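Local coordinates for protein peroxiredoxin PRX1, mitochondrial (Saccharomyces cerevisiae, PDB 5YKJ) that reduces hydroperoxides as a mitochondrial 1-Cys thiol peroxidase of the peroxiredoxin family, probably being recycled through the glutathione and thioredoxin systems, at residues Asn5-Asn10 against Lys136-Leu141. Sequence-based numbering, arbitrary orientation.
Sequences NSDAPN and KKKIRL
Asn5 N donates to Ile139 O at 2.8 Å, tilted 18° out of the carbonyl plane, and begins an antiparallel pairing. Ile139 N returns a nearly straight 2.9 Å bond to Ser6 O. Two consecutive residues thus face a single partner, and with the positive phi of Asn5 (81°) this fits a G1-type beta bulge. Ser6 OG turns instead to Arg3 N. Asp7 and Lys138 then form a non-hydrogen-bonded pair, CA to CA 4.6 Å. Their side chains run alongside, pointing the same way, and Asp7 OD1 lies 3.3 Å from Lys138 NZ in a salt bridge whose geometry is uncertain, because the carboxylate oxygen is modelled too close to the lysine chain. Ala8 N closes the pairing with a 2.9 Å bond to Lys137 O, while the Ala8 methyl points toward 136-141, CB 3.8 Å from Ile139 CG1. A chi2 of 167° extends Ile139 CD1 away from CA, to 4.0 Å from Ala8 CA; Leu2 also touches this isoleucine. This illustrates how an irregular segment can pair with a sheet edge: it meets turn residues Lys137 and Lys138 and the start of strand 139-144, outermost within this chain in the mixed sheet of the thioredoxin-like peroxiredoxin domain.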
ATOM      1  N   ASN A   5      -9.983  -4.429   6.586  1.00  8.25           N
ATOM      2  CA  ASN A   5     -10.959  -5.436   6.254  1.00 13.63           C
ATOM      3  C   ASN A   5     -12.138  -4.974   5.432  1.00 10.25           C
ATOM      4  O   ASN A   5     -12.917  -5.750   5.081  1.00 14.80           O
ATOM      5  CB  ASN A   5     -11.379  -6.230   7.456  1.00 17.14           C
ATOM      6  CG  ASN A   5     -10.203  -6.904   8.123  1.00 25.63           C
ATOM      7  OD1 ASN A   5      -9.257  -7.266   7.511  1.00 24.09           O
ATOM      8  ND2 ASN A   5     -10.275  -7.023   9.389  1.00 28.17           N
ATOM      9  N   SER A   6     -12.200  -3.683   5.138  1.00 11.61           N
ATOM     10  CA  SER A   6     -13.205  -3.146   4.259  1.00 10.58           C
ATOM     11  C   SER A   6     -12.794  -3.467   2.811  1.00 10.51           C
ATOM     12  O   SER A   6     -11.687  -3.622   2.546  1.00 12.86           O
ATOM     13  CB  SER A   6     -13.294  -1.618   4.373  1.00  8.84           C
ATOM     14  OG  SER A   6     -13.789  -1.218   5.598  1.00  9.93           O
ATOM     15  N   ASP A   7     -13.761  -3.521   1.936  1.00 12.63           N
ATOM     16  CA  ASP A   7     -13.480  -3.671   0.536  1.00 11.88           C
ATOM     17  C   ASP A   7     -12.942  -2.343   0.017  1.00 12.46           C
ATOM     18  O   ASP A   7     -13.450  -1.359   0.292  1.00  9.86           O
ATOM     19  CB  ASP A   7     -14.728  -3.977  -0.274  1.00 15.95           C
ATOM     20  CG  ASP A   7     -15.322  -5.334   0.031  1.00 39.81           C
ATOM     21  OD1 ASP A   7     -14.592  -6.271   0.295  1.00 28.24           O
ATOM     22  OD2 ASP A   7     -16.543  -5.389  -0.017  1.00 54.36           O
ATOM     23  N   ALA A   8     -11.911  -2.419  -0.790  1.00 11.49           N
ATOM     24  CA  ALA A   8     -11.391  -1.256  -1.442  1.00  8.55           C
ATOM     25  C   ALA A   8     -12.331  -0.947  -2.619  1.00  9.78           C
ATOM     26  O   ALA A   8     -12.498  -1.689  -3.484  1.00 10.17           O
ATOM     27  CB  ALA A   8     -10.012  -1.535  -1.981  1.00 10.11           C
ATOM     28  N   PRO A   9     -12.942   0.233  -2.584  1.00  7.77           N
ATOM     29  CA  PRO A   9     -13.884   0.565  -3.648  1.00 12.02           C
ATOM     30  C   PRO A   9     -13.250   0.669  -5.022  1.00 10.44           C
ATOM     31  O   PRO A   9     -12.230   1.190  -5.149  1.00 10.01           O
ATOM     32  CB  PRO A   9     -14.417   1.950  -3.276  1.00 18.00           C
ATOM     33  CG  PRO A   9     -13.756   2.341  -2.052  1.00 21.09           C
ATOM     34  CD  PRO A   9     -12.924   1.243  -1.534  1.00  9.99           C
ATOM     35  N   ASN A  10     -13.936   0.139  -6.018  1.00 10.18           N
ATOM     36  CA  ASN A  10     -13.478   0.241  -7.365  1.00 10.78           C
ATOM     37  C   ASN A  10     -13.797   1.623  -7.938  1.00 12.14           C
ATOM     38  O   ASN A  10     -14.648   2.283  -7.488  1.00 11.33           O
ATOM     39  CB  ASN A  10     -14.128  -0.832  -8.223  1.00 10.21           C
ATOM     40  CG  ASN A  10     -13.396  -1.053  -9.548  1.00 14.96           C
ATOM     41  OD1 ASN A  10     -12.389  -0.472  -9.794  1.00 12.51           O
ATOM     42  ND2 ASN A  10     -13.968  -1.895 -10.393  1.00 13.97           N
ATOM     43  N   LYS A 136      -8.182 -10.100  -3.388  1.00 12.53           N
ATOM     44  CA  LYS A 136      -9.629 -10.126  -3.281  1.00 14.53           C
ATOM     45  C   LYS A 136     -10.197  -8.723  -3.045  1.00 11.26           C
ATOM     46  O   LYS A 136     -11.309  -8.607  -2.753  1.00 14.24           O
ATOM     47  CB  LYS A 136     -10.128 -11.070  -2.190  1.00 14.32           C
ATOM     48  CG  LYS A 136      -9.513 -12.416  -2.224  1.00 22.25           C
ATOM     49  CD  LYS A 136      -9.710 -13.163  -3.498  1.00 31.55           C
ATOM     50  CE  LYS A 136     -10.953 -12.820  -4.264  1.00 51.96           C
ATOM     51  NZ  LYS A 136     -12.217 -13.194  -3.595  1.00 61.84           N
ATOM     52  N   LYS A 137      -9.373  -7.709  -3.195  1.00  9.78           N
ATOM     53  CA  LYS A 137      -9.754  -6.339  -3.031  1.00 10.57           C
ATOM     54  C   LYS A 137     -10.067  -5.919  -1.605  1.00 13.62           C
ATOM     55  O   LYS A 137     -10.721  -4.966  -1.419  1.00 13.80           O
ATOM     56  CB  LYS A 137     -10.880  -5.888  -3.972  1.00 12.46           C
ATOM     57  CG  LYS A 137     -10.723  -6.344  -5.405  1.00 11.10           C
ATOM     58  CD  LYS A 137      -9.519  -5.730  -6.122  1.00 14.64           C
ATOM     59  CE  LYS A 137      -9.266  -6.350  -7.486  1.00 15.93           C
ATOM     60  NZ  LYS A 137      -8.554  -7.644  -7.458  1.00 14.80           N
ATOM     61  N   LYS A 138      -9.516  -6.625  -0.633  1.00  9.70           N
ATOM     62  CA  LYS A 138      -9.717  -6.231   0.724  1.00 12.07           C
ATOM     63  C   LYS A 138      -8.592  -5.344   1.161  1.00 11.35           C
ATOM     64  O   LYS A 138      -7.536  -5.604   0.901  1.00 10.70           O
ATOM     65  CB  LYS A 138      -9.738  -7.426   1.701  1.00 11.14           C
ATOM     66  CG  LYS A 138     -10.782  -8.431   1.369  1.00 14.85           C
ATOM     67  CD  LYS A 138     -12.106  -7.781   1.561  1.00 23.56           C
ATOM     68  CE  LYS A 138     -13.207  -8.671   1.049  1.00 51.63           C
ATOM     69  NZ  LYS A 138     -14.161  -8.972   2.103  1.00 61.25           N
ATOM     70  N   ILE A 139      -8.926  -4.285   1.892  1.00  7.83           N
ATOM     71  CA  ILE A 139      -7.938  -3.423   2.475  1.00  8.85           C
ATOM     72  C   ILE A 139      -7.405  -4.187   3.694  1.00  8.04           C
ATOM     73  O   ILE A 139      -8.111  -4.559   4.540  1.00  9.16           O
ATOM     74  CB  ILE A 139      -8.537  -2.071   2.912  1.00  7.64           C
ATOM     75  CG1 ILE A 139      -9.032  -1.288   1.703  1.00  8.06           C
ATOM     76  CG2 ILE A 139      -7.461  -1.299   3.622  1.00  8.29           C
ATOM     77  CD1 ILE A 139      -9.910  -0.101   2.035  1.00 11.59           C
ATOM     78  N   ARG A 140      -6.108  -4.401   3.717  1.00  8.30           N
ATOM     79  CA  ARG A 140      -5.469  -5.167   4.757  1.00  6.98           C
ATOM     80  C   ARG A 140      -4.711  -4.382   5.829  1.00  9.61           C
ATOM     81  O   ARG A 140      -4.534  -4.828   6.902  1.00  9.41           O
ATOM     82  CB  ARG A 140      -4.564  -6.250   4.142  1.00  7.18           C
ATOM     83  CG  ARG A 140      -5.279  -7.162   3.160  1.00  9.00           C
ATOM     84  CD  ARG A 140      -6.243  -8.108   3.851  1.00 11.04           C
ATOM     85  NE  ARG A 140      -5.551  -8.985   4.769  1.00 13.33           N
ATOM     86  CZ  ARG A 140      -5.010 -10.122   4.396  1.00 12.52           C
ATOM     87  NH1 ARG A 140      -5.146 -10.543   3.173  1.00 11.96           N
ATOM     88  NH2 ARG A 140      -4.354 -10.844   5.261  1.00 17.36           N
ATOM     89  N   LEU A 141      -4.269  -3.219   5.433  1.00  8.49           N
ATOM     90  CA  LEU A 141      -3.459  -2.375   6.266  1.00  6.45           C
ATOM     91  C   LEU A 141      -3.505  -0.962   5.727  1.00  7.14           C
ATOM     92  O   LEU A 141      -3.511  -0.800   4.589  1.00  8.63           O
ATOM     93  CB  LEU A 141      -1.999  -2.890   6.234  1.00  7.81           C
ATOM     94  CG  LEU A 141      -0.929  -2.319   7.162  1.00  9.48           C
ATOM     95  CD1 LEU A 141       0.128  -3.360   7.556  1.00 11.15           C
ATOM     96  CD2 LEU A 141      -0.193  -1.164   6.503  1.00 10.94           C
TER
HETATM   97  O   HOH W   1     -13.918  -7.363  -2.093  1.00 28.65           O